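Local coordinates for Peptide/nickel transport system substrate-binding protein (Listeria monocytogenes serotype 1/2a, PDB 5KZT) that probably binds peptides outside the membrane as the substrate-binding component of an oligopeptide transport system, and is captured here with a peptide bound, at residues P67-S70 with D71-V75; P58-A61 with G62-E65; D90-A94 with N95-Y99; Y501-K504 with D505-N509; A155-N158 with S159-A162. All blocks are in the same frame, centred on the assembly; numbering follows the deposited sequence.

Contact 1: residues P67-S70 with D71-V75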
loop_
_atom_site.group_PDB
_atom_site.type_symbol
_atom_site.label_atom_id
_atom_site.label_comp_id
_atom_site.label_asym_id
_atom_site.label_seq_id
_atom_site.Cartn_x
_atom_site.Cartn_y
_atom_site.Cartn_z
ATOM N N PRO A 67 -16.078 21.633 -4.676
ATOM C CA PRO A 67 -16.264 21.768 -6.129
ATOM C C PRO A 67 -17.703 21.932 -6.554
ATOM O O PRO A 67 -18.611 21.537 -5.839
ATOM C CB PRO A 67 -15.731 20.452 -6.700
ATOM C CG PRO A 67 -15.510 19.564 -5.547
ATOM C CD PRO A 67 -15.402 20.379 -4.312
ATOM N N LYS A 68 -17.886 22.511 -7.729
ATOM C CA LYS A 68 -19.162 22.461 -8.418
ATOM C C LYS A 68 -19.206 21.114 -9.143
ATOM O O LYS A 68 -18.252 20.755 -9.846
ATOM C CB LYS A 68 -19.280 23.630 -9.401
ATOM C CG LYS A 68 -20.438 23.524 -10.373
ATOM C CD LYS A 68 -20.690 24.834 -11.101
ATOM C CE LYS A 68 -19.646 25.139 -12.166
ATOM N NZ LYS A 68 -19.855 26.506 -12.733
ATOM N N ILE A 69 -20.294 20.370 -8.975
ATOM C CA ILE A 69 -20.423 19.047 -9.593
ATOM C C ILE A 69 -21.685 18.968 -10.473
ATOM O O ILE A 69 -22.768 19.364 -10.050
ATOM C CB ILE A 69 -20.464 17.948 -8.515
ATOM C CG1 ILE A 69 -19.240 18.066 -7.592
ATOM C CG2 ILE A 69 -20.561 16.580 -9.178
ATOM C CD1 ILE A 69 -19.238 17.154 -6.377
ATOM N N SER A 70 -21.555 18.427 -11.685
ATOM C CA SER A 70 -22.709 18.289 -12.589
ATOM C C SER A 70 -23.777 17.364 -12.009
ATOM O O SER A 70 -23.493 16.545 -11.144
ATOM C CB SER A 70 -22.272 17.763 -13.964
ATOM O OG SER A 70 -21.589 16.528 -13.841
ATOM N N ASP A 71 -25.000 17.514 -12.502
ATOM C CA ASP A 71 -26.151 16.684 -12.092
ATOM C C ASP A 71 -25.891 15.176 -12.178
ATOM O O ASP A 71 -26.207 14.433 -11.238
ATOM C CB ASP A 71 -27.372 17.035 -12.944
ATOM C CG ASP A 71 -27.946 18.416 -12.622
ATOM O OD1 ASP A 71 -27.492 19.067 -11.661
ATOM O OD2 ASP A 71 -28.854 18.862 -13.341
ATOM N N ASP A 72 -25.282 14.733 -13.287
ATOM C CA ASP A 72 -24.929 13.310 -13.450
ATOM C C ASP A 72 -23.654 12.872 -12.677
ATOM O O ASP A 72 -23.257 11.708 -12.764
ATOM C CB ASP A 72 -24.853 12.921 -14.942
ATOM C CG ASP A 72 -23.590 13.451 -15.668
ATOM O OD1 ASP A 72 -22.667 14.048 -15.050
ATOM O OD2 ASP A 72 -23.518 13.243 -16.903
ATOM N N LYS A 73 -23.012 13.800 -11.961
ATOM C CA LYS A 73 -21.860 13.495 -11.076
ATOM C C LYS A 73 -20.619 12.980 -11.808
ATOM O O LYS A 73 -19.850 12.177 -11.273
ATOM C CB LYS A 73 -22.298 12.560 -9.941
ATOM C CG LYS A 73 -23.364 13.226 -9.055
ATOM C CD LYS A 73 -24.530 12.314 -8.689
ATOM C CE LYS A 73 -24.375 11.675 -7.321
ATOM N NZ LYS A 73 -23.189 10.777 -7.272
ATOM N N THR A 74 -20.414 13.487 -13.018
ATOM C CA THR A 74 -19.223 13.161 -13.799
ATOM C C THR A 74 -18.321 14.319 -14.114
ATOM O O THR A 74 -17.209 14.086 -14.559
ATOM C CB THR A 74 -19.578 12.462 -15.126
ATOM O OG1 THR A 74 -20.211 13.381 -16.033
ATOM C CG2 THR A 74 -20.490 11.260 -14.846
ATOM N N VAL A 75 -18.762 15.561 -13.914
ATOM C CA VAL A 75 -17.933 16.702 -14.234
ATOM C C VAL A 75 -17.765 17.543 -12.975
ATOM O O VAL A 75 -18.760 18.017 -12.386
ATOM C CB VAL A 75 -18.487 17.525 -15.413
ATOM C CG1 VAL A 75 -17.586 18.708 -15.709
ATOM C CG2 VAL A 75 -18.590 16.656 -16.657
HETATM O O HOH W 1 -25.438 20.214 -10.274
#
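The side-chain oxygen of Ser70 sits between its own backbone N and carbonyl carbon (chi1 57°), and Asp72 takes the same kind of rotamer (chi1 74°); together they bring the hydroxyl and the carboxylate within bonding distance at a type I beta turn, Ser70 to Lys73. This turn belongs to the hairpin connection between strands 68-69 and 75-79 at the rim of an antiparallel sheet. Ser70 ties the two ends of the loop together. Its backbone N donates to Val75 O at 2.9 Å, and its O receives Lys73 N. The hydroxyl OG in turn accepts from Val75 N at 3.0 Å and donates to Asp72 OD1. Asp72 OD1 is thus gripped by three donors: Ser70 OG on its anti side and Thr74 OG1 on its syn side at 2.7 Å, both tilted out of the carboxylate plane, and Thr74 N from above that plane, the last closing an Asx turn. A water donates to both Ile69 O and Asp71 OD1, tying the last strand residue to the turn. Just before the turn, Ile69 CG2 rests 3.8 Å from Lys73 CA, and Ile69 CA directs its hydrogen at Val75 O over 3.4 Å.

Contact 2: residues P58-A61 with G62-E65; sequences PAIA and GAAE
Ile60, the last residue of strand 58-60, leans across the bend that follows and touches the returning chain at Ala63, Ala64 and Glu65, plain packing of a strand-end side chain on the loop that leads to strand 68-69. Gly62 follows Ala61 at the bend, and the chain returns past the isoleucine. Ala63 comes next and offers two different surfaces. Its methyl CB lies 4.1 Å from Ile60 CG2, an apolar touch, while its carbonyl O approaches the branch point Ile60 CB at 3.5 Å. The same carbonyl is tied to the first limb through a water, which donates to Ala63 O at 2.8 Å and to Ala61 O at 2.7 Å, bridging the carbonyls either side of Gly62, with direct hydrogen bonds between the limbs lacking. Ala64 takes a lesser part, its O lying 3.8 Å from Ile60 CD1. At Glu65 it is the backbone that is met, for Ile60 CD1 rests 3.5 Å from Glu65 CA. The isoleucine reaches so far because CG1 stands between its backbone N and carbonyl carbon (chi1 61°) and the chain then runs extended to CD1. The bend is stitched to its surroundings by backbone bonds from Ala61 and Ala63 to Leu49 and from Gly62 to Gly48 and Arg81. Strand 58-60 pairs antiparallel with strand 50-52, Ala63 packs on Ile78 of strand 75-79, and Pro58 leans on helix 157-161.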
loop_
_atom_site.group_PDB
_atom_site.type_symbol
_atom_site.label_atom_id
_atom_site.label_comp_id
_atom_site.label_asym_id
_atom_site.label_seq_id
_atom_site.Cartn_x
_atom_site.Cartn_y
_atom_site.Cartn_z
ATOM N N PRO A 58 -12.004 12.461 3.359
ATOM C CA PRO A 58 -11.299 13.432 2.542
ATOM C C PRO A 58 -11.901 14.815 2.677
ATOM O O PRO A 58 -13.119 14.974 2.643
ATOM C CB PRO A 58 -11.463 12.892 1.107
ATOM C CG PRO A 58 -11.765 11.440 1.294
ATOM C CD PRO A 58 -12.596 11.394 2.532
ATOM N N ALA A 59 -11.031 15.795 2.870
ATOM C CA ALA A 59 -11.413 17.194 3.018
ATOM C C ALA A 59 -10.570 18.018 2.051
ATOM O O ALA A 59 -9.417 17.674 1.755
ATOM C CB ALA A 59 -11.180 17.643 4.445
ATOM N N ILE A 60 -11.124 19.124 1.572
ATOM C CA ILE A 60 -10.382 19.961 0.653
ATOM C C ILE A 60 -9.038 20.386 1.256
ATOM O O ILE A 60 -8.947 20.684 2.451
ATOM C CB ILE A 60 -11.197 21.173 0.128
ATOM C CG1 ILE A 60 -11.646 22.108 1.253
ATOM C CG2 ILE A 60 -12.373 20.669 -0.685
ATOM C CD1 ILE A 60 -12.331 23.358 0.744
ATOM N N ALA A 61 -8.002 20.317 0.424
ATOM C CA ALA A 61 -6.629 20.675 0.786
ATOM C C ALA A 61 -6.096 21.644 -0.272
ATOM O O ALA A 61 -6.130 22.848 -0.043
ATOM C CB ALA A 61 -5.764 19.436 0.910
ATOM N N GLY A 62 -5.672 21.148 -1.443
ATOM C CA GLY A 62 -5.248 22.017 -2.545
ATOM C C GLY A 62 -6.409 22.749 -3.206
ATOM O O GLY A 62 -6.205 23.774 -3.875
ATOM N N ALA A 63 -7.621 22.224 -3.033
ATOM C CA ALA A 63 -8.818 22.853 -3.555
ATOM C C ALA A 63 -9.230 23.929 -2.579
ATOM O O ALA A 63 -9.267 23.674 -1.372
ATOM C CB ALA A 63 -9.923 21.823 -3.706
ATOM N N ALA A 64 -9.523 25.128 -3.101
ATOM C CA ALA A 64 -9.866 26.293 -2.284
ATOM C C ALA A 64 -11.261 26.214 -1.682
ATOM O O ALA A 64 -11.514 26.820 -0.656
ATOM C CB ALA A 64 -9.727 27.583 -3.092
ATOM N N GLU A 65 -12.166 25.495 -2.332
ATOM C CA GLU A 65 -13.527 25.331 -1.842
ATOM C C GLU A 65 -14.152 24.053 -2.410
ATOM O O GLU A 65 -13.551 23.385 -3.249
ATOM C CB GLU A 65 -14.374 26.577 -2.179
ATOM C CG GLU A 65 -14.555 26.817 -3.674
ATOM C CD GLU A 65 -15.252 28.136 -4.009
ATOM O OE1 GLU A 65 -14.954 29.167 -3.376
ATOM O OE2 GLU A 65 -16.092 28.146 -4.936
HETATM O O HOH W 2 -8.109 24.372 1.040
#

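Contact 3: residues D90-A94 with N95-Y99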
loop_
_atom_site.group_PDB
_atom_site.type_symbol
_atom_site.label_atom_id
_atom_site.label_comp_id
_atom_site.label_asym_id
_atom_site.label_seq_id
_atom_site.Cartn_x
_atom_site.Cartn_y
_atom_site.Cartn_z
ATOM N N ASP A 90 7.687 28.810 -6.738
ATOM C CA ASP A 90 6.733 28.764 -7.873
ATOM C C ASP A 90 5.316 28.545 -7.324
ATOM O O ASP A 90 5.138 27.741 -6.407
ATOM C CB ASP A 90 7.022 27.595 -8.836
ATOM C CG ASP A 90 8.331 27.747 -9.635
ATOM O OD1 ASP A 90 9.035 28.767 -9.532
ATOM O OD2 ASP A 90 8.653 26.793 -10.388
ATOM N N PRO A 91 4.299 29.239 -7.883
ATOM C CA PRO A 91 2.931 28.930 -7.446
ATOM C C PRO A 91 2.487 27.523 -7.894
ATOM O O PRO A 91 2.986 27.003 -8.908
ATOM C CB PRO A 91 2.095 29.998 -8.157
ATOM C CG PRO A 91 2.831 30.194 -9.439
ATOM C CD PRO A 91 4.295 30.086 -9.093
ATOM N N VAL A 92 1.598 26.914 -7.114
ATOM C CA VAL A 92 0.966 25.659 -7.496
ATOM C C VAL A 92 -0.254 26.044 -8.331
ATOM O O VAL A 92 -1.132 26.794 -7.865
ATOM C CB VAL A 92 0.561 24.797 -6.287
ATOM C CG1 VAL A 92 -0.120 23.499 -6.743
ATOM C CG2 VAL A 92 1.778 24.508 -5.392
ATOM N N THR A 93 -0.275 25.590 -9.581
ATOM C CA THR A 93 -1.323 25.991 -10.532
ATOM C C THR A 93 -2.018 24.760 -11.109
ATOM O O THR A 93 -1.555 23.623 -10.915
ATOM C CB THR A 93 -0.749 26.807 -11.706
ATOM O OG1 THR A 93 -0.030 25.939 -12.580
ATOM C CG2 THR A 93 0.149 27.930 -11.226
ATOM N N ALA A 94 -3.097 24.996 -11.860
ATOM C CA ALA A 94 -3.847 23.924 -12.523
ATOM C C ALA A 94 -2.969 23.120 -13.459
ATOM O O ALA A 94 -3.199 21.930 -13.628
ATOM C CB ALA A 94 -5.026 24.498 -13.293
ATOM N N ASN A 95 -1.973 23.777 -14.054
ATOM C CA ASN A 95 -1.051 23.119 -14.989
ATOM C C ASN A 95 -0.246 21.997 -14.343
ATOM O O ASN A 95 0.115 21.032 -15.008
ATOM C CB ASN A 95 -0.131 24.140 -15.632
ATOM C CG ASN A 95 -0.902 25.180 -16.409
ATOM O OD1 ASN A 95 -1.819 24.851 -17.147
ATOM N ND2 ASN A 95 -0.576 26.448 -16.203
ATOM N N ASP A 96 0.012 22.120 -13.044
ATOM C CA ASP A 96 0.760 21.105 -12.316
ATOM C C ASP A 96 -0.045 19.821 -12.160
ATOM O O ASP A 96 0.523 18.729 -12.131
ATOM C CB ASP A 96 1.133 21.596 -10.920
ATOM C CG ASP A 96 1.975 22.843 -10.925
ATOM O OD1 ASP A 96 2.657 23.156 -11.912
ATOM O OD2 ASP A 96 1.971 23.525 -9.879
ATOM N N TYR A 97 -1.364 19.958 -12.029
ATOM C CA TYR A 97 -2.231 18.790 -11.947
ATOM C C TYR A 97 -2.404 18.147 -13.308
ATOM O O TYR A 97 -2.345 16.914 -13.435
ATOM C CB TYR A 97 -3.598 19.134 -11.384
ATOM C CG TYR A 97 -3.586 19.529 -9.943
ATOM C CD1 TYR A 97 -3.354 20.848 -9.574
ATOM C CD2 TYR A 97 -3.830 18.602 -8.943
ATOM C CE1 TYR A 97 -3.340 21.223 -8.231
ATOM C CE2 TYR A 97 -3.820 18.970 -7.604
ATOM C CZ TYR A 97 -3.592 20.286 -7.267
ATOM O OH TYR A 97 -3.595 20.699 -5.972
ATOM N N VAL A 98 -2.605 18.971 -14.328
ATOM C CA VAL A 98 -2.725 18.458 -15.682
ATOM C C VAL A 98 -1.459 17.685 -16.042
ATOM O O VAL A 98 -1.524 16.541 -16.514
ATOM C CB VAL A 98 -2.990 19.576 -16.707
ATOM C CG1 VAL A 98 -2.928 19.051 -18.138
ATOM C CG2 VAL A 98 -4.352 20.195 -16.462
ATOM N N TYR A 99 -0.312 18.305 -15.805
ATOM C CA TYR A 99 0.961 17.642 -16.072
ATOM C C TYR A 99 1.076 16.296 -15.354
ATOM O O TYR A 99 1.400 15.302 -15.980
ATOM C CB TYR A 99 2.137 18.547 -15.705
ATOM C CG TYR A 99 3.443 17.804 -15.702
ATOM C CD1 TYR A 99 4.028 17.358 -16.904
ATOM C CD2 TYR A 99 4.069 17.493 -14.514
ATOM C CE1 TYR A 99 5.216 16.652 -16.897
ATOM C CE2 TYR A 99 5.256 16.785 -14.497
ATOM C CZ TYR A 99 5.822 16.366 -15.685
ATOM O OH TYR A 99 7.000 15.652 -15.630
#
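Ala94 and Thr93 have the most surface buried here, with Asp96 close behind. The carbonyl O of Ala94 receives Val98 N at 3.1 Å, the first regular turn of helix 94-105, and a weak bond from Tyr97 N as well. Val98 CG2 comes within 3.5 Å of the same oxygen. Thr93 stands just before the helix and meets Asp96 twice. Its O takes Asp96 N at 3.0 Å, a backbone bond, and its own N donates to Asp96 OD2 at 3.1 Å, meeting the carboxylate from above its plane. Asp96 OD2 taking Thr93 N, with Thr93 OG1 at the N-cap accepting weakly from Asn95 N, makes the capping box. Thr93 OG1 is held for this between the backbone N and carbonyl carbon (chi1 73°). Asp96 bends back toward the preceding loop because CG lies beside its own backbone N (chi1 -59°), and Trp86 NE1 gives OD2 a second donor. The two donors, together with the N-terminal end of the helix, would be expected to favour the charged carboxylate. The side chains of Val92 and Asp96 cross at about a right angle, with Val92 CA 3.4 Å from Asp96 OD2. The ring of Tyr97 presents its edge to the carbonyl oxygen of Thr93, CD1 lying 3.6 Å away, while its CE1 also touches Val92 CG1 at 4.2 Å.

Contact 4: residues Y501-K504 with D505-N509; sequences YLQK and DYIKN
A type I beta turn from Lys504 to Ile507 links the end of the long strand 491-503 to the short strand 507-508. Its closing bond, from Ile507 N to Lys504 O, is long at 3.3 Å. A water occupies the inner side of the bend, donating to Lys504 O and to Ile507 O and accepting from Gln503 NE2 at 2.9 Å, so the glutamine amide is joined to both limbs. The main side-chain contact lies at the corner. Tyr506 CG sits between its backbone N and carbonyl carbon (chi1 55°), which lays the ring against Lys504, and the two side chains run next to each other in the same direction. Lys504 CB is centred over one face, 3.6 Å from the ring centroid and only 13° off the normal, a CH-pi contact; further along, Lys504 CG lies 3.5 Å from Tyr506 OH. Toward the sheet, Gln503 CG meets Ile507 CD1 at 3.9 Å, the two chains crossing at about a right angle. The polar ends find partners in the chain at residues 240-247: Lys504 NZ makes a salt bridge with Asp243 and is bound by Tyr240 O, Tyr506 OH bonds to Asp246, and Gln503 OE1 takes Arg247 NE. The lysine is therefore used twice over, its aliphatic part covering an aromatic face while its charge is met by an acid, so the turn is fixed both by apolar contact and by a salt bridge and hydrogen bonds to residues 240-247.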
loop_
_atom_site.group_PDB
_atom_site.type_symbol
_atom_site.label_atom_id
_atom_site.label_comp_id
_atom_site.label_asym_id
_atom_site.label_seq_id
_atom_site.Cartn_x
_atom_site.Cartn_y
_atom_site.Cartn_z
ATOM N N TYR A 501 3.205 -1.235 19.118
ATOM C CA TYR A 501 4.231 -0.240 19.399
ATOM C C TYR A 501 4.276 0.053 20.882
ATOM O O TYR A 501 3.279 -0.130 21.592
ATOM C CB TYR A 501 3.932 1.106 18.733
ATOM C CG TYR A 501 3.806 1.140 17.229
ATOM C CD1 TYR A 501 2.594 0.888 16.613
ATOM C CD2 TYR A 501 4.889 1.497 16.433
ATOM C CE1 TYR A 501 2.456 0.946 15.225
ATOM C CE2 TYR A 501 4.777 1.558 15.046
ATOM C CZ TYR A 501 3.553 1.292 14.449
ATOM O OH TYR A 501 3.438 1.360 13.081
ATOM N N LEU A 502 5.436 0.507 21.346
ATOM C CA LEU A 502 5.469 1.388 22.497
ATOM C C LEU A 502 5.448 2.788 21.931
ATOM O O LEU A 502 6.137 3.063 20.946
ATOM C CB LEU A 502 6.708 1.181 23.357
ATOM C CG LEU A 502 6.830 -0.110 24.160
ATOM C CD1 LEU A 502 7.987 0.029 25.144
ATOM C CD2 LEU A 502 5.551 -0.459 24.910
ATOM N N GLN A 503 4.643 3.665 22.536
ATOM C CA GLN A 503 4.479 5.036 22.075
ATOM C C GLN A 503 4.516 5.975 23.258
ATOM O O GLN A 503 3.703 5.828 24.158
ATOM C CB GLN A 503 3.135 5.181 21.366
ATOM C CG GLN A 503 2.905 6.550 20.743
ATOM C CD GLN A 503 1.596 6.613 19.969
ATOM O OE1 GLN A 503 1.412 5.906 18.981
ATOM N NE2 GLN A 503 0.677 7.452 20.430
ATOM N N LYS A 504 5.424 6.955 23.255
ATOM C CA LYS A 504 5.526 7.868 24.400
ATOM C C LYS A 504 4.217 8.622 24.604
ATOM O O LYS A 504 3.583 9.061 23.632
ATOM C CB LYS A 504 6.630 8.902 24.229
ATOM C CG LYS A 504 8.023 8.334 24.100
ATOM C CD LYS A 504 8.629 7.862 25.391
ATOM C CE LYS A 504 10.057 7.445 25.049
ATOM N NZ LYS A 504 10.728 6.812 26.178
ATOM N N ASP A 505 3.832 8.806 25.865
ATOM C CA ASP A 505 2.580 9.500 26.172
ATOM C C ASP A 505 2.498 10.960 25.677
ATOM O O ASP A 505 1.401 11.475 25.479
ATOM C CB ASP A 505 2.234 9.421 27.682
ATOM C CG ASP A 505 3.288 10.059 28.596
ATOM O OD1 ASP A 505 4.262 10.691 28.132
ATOM O OD2 ASP A 505 3.128 9.911 29.826
ATOM N N TYR A 506 3.647 11.598 25.472
ATOM C CA TYR A 506 3.709 12.983 25.015
ATOM C C TYR A 506 3.432 13.241 23.525
ATOM O O TYR A 506 3.294 14.394 23.129
ATOM C CB TYR A 506 5.019 13.651 25.441
ATOM C CG TYR A 506 6.312 12.973 25.056
ATOM C CD1 TYR A 506 6.750 12.937 23.737
ATOM C CD2 TYR A 506 7.135 12.417 26.033
ATOM C CE1 TYR A 506 7.967 12.350 23.405
ATOM C CE2 TYR A 506 8.353 11.824 25.712
ATOM C CZ TYR A 506 8.762 11.797 24.396
ATOM O OH TYR A 506 9.956 11.204 24.062
ATOM N N ILE A 507 3.325 12.198 22.709
ATOM C CA ILE A 507 2.877 12.361 21.321
ATOM C C ILE A 507 1.350 12.559 21.301
ATOM O O ILE A 507 0.613 11.666 21.708
ATOM C CB ILE A 507 3.242 11.141 20.449
ATOM C CG1 ILE A 507 4.759 10.924 20.396
ATOM C CG2 ILE A 507 2.687 11.288 19.043
ATOM C CD1 ILE A 507 5.162 9.598 19.764
ATOM N N LYS A 508 0.895 13.706 20.795
ATOM C CA LYS A 508 -0.524 14.041 20.685
ATOM C C LYS A 508 -0.908 14.253 19.223
ATOM O O LYS A 508 -0.094 14.732 18.423
ATOM C CB LYS A 508 -0.813 15.329 21.460
ATOM C CG LYS A 508 -0.581 15.217 22.954
ATOM C CD LYS A 508 -1.664 14.352 23.584
ATOM C CE LYS A 508 -1.693 14.482 25.094
ATOM N NZ LYS A 508 -0.565 13.740 25.704
ATOM N N ASN A 509 -2.142 13.898 18.874
ATOM C CA ASN A 509 -2.669 14.133 17.509
ATOM C C ASN A 509 -1.851 13.457 16.381
ATOM O O ASN A 509 -1.625 14.031 15.308
ATOM C CB ASN A 509 -2.863 15.648 17.271
ATOM C CG ASN A 509 -4.326 16.029 17.174
ATOM O OD1 ASN A 509 -5.024 15.533 16.313
ATOM N ND2 ASN A 509 -4.803 16.876 18.082
HETATM O O HOH W 3 1.000 9.151 22.767
#

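Contact 5: residues A155-N158 with S159-A162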
loop_
_atom_site.group_PDB
_atom_site.type_symbol
_atom_site.label_atom_id
_atom_site.label_comp_id
_atom_site.label_asym_id
_atom_site.label_seq_id
_atom_site.Cartn_x
_atom_site.Cartn_y
_atom_site.Cartn_z
ATOM N N ALA A 155 -18.008 7.068 -6.476
ATOM C CA ALA A 155 -18.317 7.454 -5.096
ATOM C C ALA A 155 -17.082 7.808 -4.257
ATOM O O ALA A 155 -17.182 8.615 -3.355
ATOM C CB ALA A 155 -19.078 6.355 -4.402
ATOM N N TYR A 156 -15.935 7.203 -4.555
ATOM C CA TYR A 156 -14.700 7.385 -3.766
ATOM C C TYR A 156 -13.724 8.344 -4.455
ATOM O O TYR A 156 -12.519 8.374 -4.124
ATOM C CB TYR A 156 -13.999 6.025 -3.508
ATOM C CG TYR A 156 -13.904 5.113 -4.724
ATOM C CD1 TYR A 156 -12.911 5.284 -5.671
ATOM C CD2 TYR A 156 -14.822 4.088 -4.915
ATOM C CE1 TYR A 156 -12.833 4.457 -6.783
ATOM C CE2 TYR A 156 -14.761 3.260 -6.022
ATOM C CZ TYR A 156 -13.762 3.431 -6.936
ATOM O OH TYR A 156 -13.711 2.622 -8.036
ATOM N N ILE A 157 -14.220 9.134 -5.409
ATOM C CA ILE A 157 -13.349 10.033 -6.157
ATOM C C ILE A 157 -12.526 10.971 -5.263
ATOM O O ILE A 157 -11.370 11.236 -5.558
ATOM C CB ILE A 157 -14.121 10.825 -7.237
ATOM C CG1 ILE A 157 -13.149 11.542 -8.181
ATOM C CG2 ILE A 157 -15.104 11.806 -6.621
ATOM C CD1 ILE A 157 -12.276 10.629 -9.008
ATOM N N ASN A 158 -13.110 11.463 -4.181
ATOM C CA ASN A 158 -12.361 12.345 -3.282
ATOM C C ASN A 158 -11.204 11.610 -2.566
ATOM O O ASN A 158 -10.192 12.236 -2.214
ATOM C CB ASN A 158 -13.286 13.005 -2.276
ATOM C CG ASN A 158 -14.256 13.973 -2.919
ATOM O OD1 ASN A 158 -14.190 14.266 -4.128
ATOM N ND2 ASN A 158 -15.182 14.473 -2.118
ATOM N N SER A 159 -11.352 10.302 -2.353
ATOM C CA SER A 159 -10.249 9.474 -1.811
ATOM C C SER A 159 -9.104 9.338 -2.825
ATOM O O SER A 159 -7.918 9.358 -2.464
ATOM C CB SER A 159 -10.751 8.095 -1.382
ATOM O OG SER A 159 -11.753 8.166 -0.378
ATOM N N LEU A 160 -9.465 9.225 -4.106
ATOM C CA LEU A 160 -8.437 9.272 -5.162
ATOM C C LEU A 160 -7.729 10.622 -5.166
ATOM O O LEU A 160 -6.490 10.670 -5.225
ATOM C CB LEU A 160 -9.003 8.939 -6.541
ATOM C CG LEU A 160 -9.659 7.552 -6.664
ATOM C CD1 LEU A 160 -10.262 7.314 -8.044
ATOM C CD2 LEU A 160 -8.665 6.436 -6.353
ATOM N N PHE A 161 -8.490 11.711 -5.065
ATOM C CA PHE A 161 -7.890 13.061 -5.023
ATOM C C PHE A 161 -6.937 13.236 -3.819
ATOM O O PHE A 161 -6.029 14.046 -3.854
ATOM C CB PHE A 161 -8.959 14.141 -4.937
ATOM C CG PHE A 161 -9.849 14.272 -6.141
ATOM C CD1 PHE A 161 -9.489 13.786 -7.409
ATOM C CD2 PHE A 161 -11.061 14.944 -6.011
ATOM C CE1 PHE A 161 -10.337 13.953 -8.497
ATOM C CE2 PHE A 161 -11.899 15.117 -7.108
ATOM C CZ PHE A 161 -11.532 14.623 -8.346
ATOM N N ALA A 162 -7.155 12.465 -2.764
ATOM C CA ALA A 162 -6.280 12.446 -1.603
ATOM C C ALA A 162 -5.114 11.437 -1.706
ATOM O O ALA A 162 -4.348 11.278 -0.752
ATOM C CB ALA A 162 -7.117 12.139 -0.373
#
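Tyr156 takes the N-cap position of the short helix 157-161, and its O accepts Leu160 N at 3.2 Å as well as a weaker bond from Ser159 N. One residue on, Phe161 N reaches Ile157 O at 3.0 Å, and Ala162 N bonds weakly to Asn158 O. The side chains pack in two groups. In the first, Leu160 CD1 touches Tyr156 CE1 at the ring's edge and Ile157 CD1, both at 4.0 Å; Ile157 crosses Leu160 at about a right angle. In the second, Ile157 CG1 lies over a face of the Phe161 ring, 3.9 Å from its centroid and 29° off the normal, and approaches CZ at 3.5 Å. Ile157 serves both groups: with CG1 anti to its backbone N (chi1 -169°), CG1 lies over the Phe161 ring and CD1 turns to Leu160. The carbonyl O of Ile157 also sits above the Phe161 ring, 3.4 Å from CG, displaced toward the rim. Asn158 OD1 approaches the same ring at CD2, 3.7 Å away, with the amide and ring planes 27° apart. Around the helix, Tyr156 stacks on Tyr429, and Ala162 meets Tyr50. The buried side chains here are therefore mainly apolar; backbone bonds join the turns, and apolar and CH-pi packing of Ile157 on Leu160 and Phe161 adds to them.

How the contacts relate
Contact 5 is buried, contacts 2 and 3 are partly so, and contacts 1 and 4 lie at the surface. Contacts 1, 2, 3 and 5 fall on the same side of the chain's centre, whereas contact 4 stands apart, its centre about 42 Å from that of contact 1. Contact 2 is the hub: its loop leads into strand 68-69 of contact 1, Pro58 packs on contact 5, and Gly62 meets Tyr97 of contact 3. Polar side-chain bonds organise the hairpin of contact 1 and the helix cap of contact 3; contact 2 lays an isoleucine on a loop with a bridging water, contact 5 adds apolar and CH-pi packing to helical backbone bonds, and contact 4 mixes packing with charge.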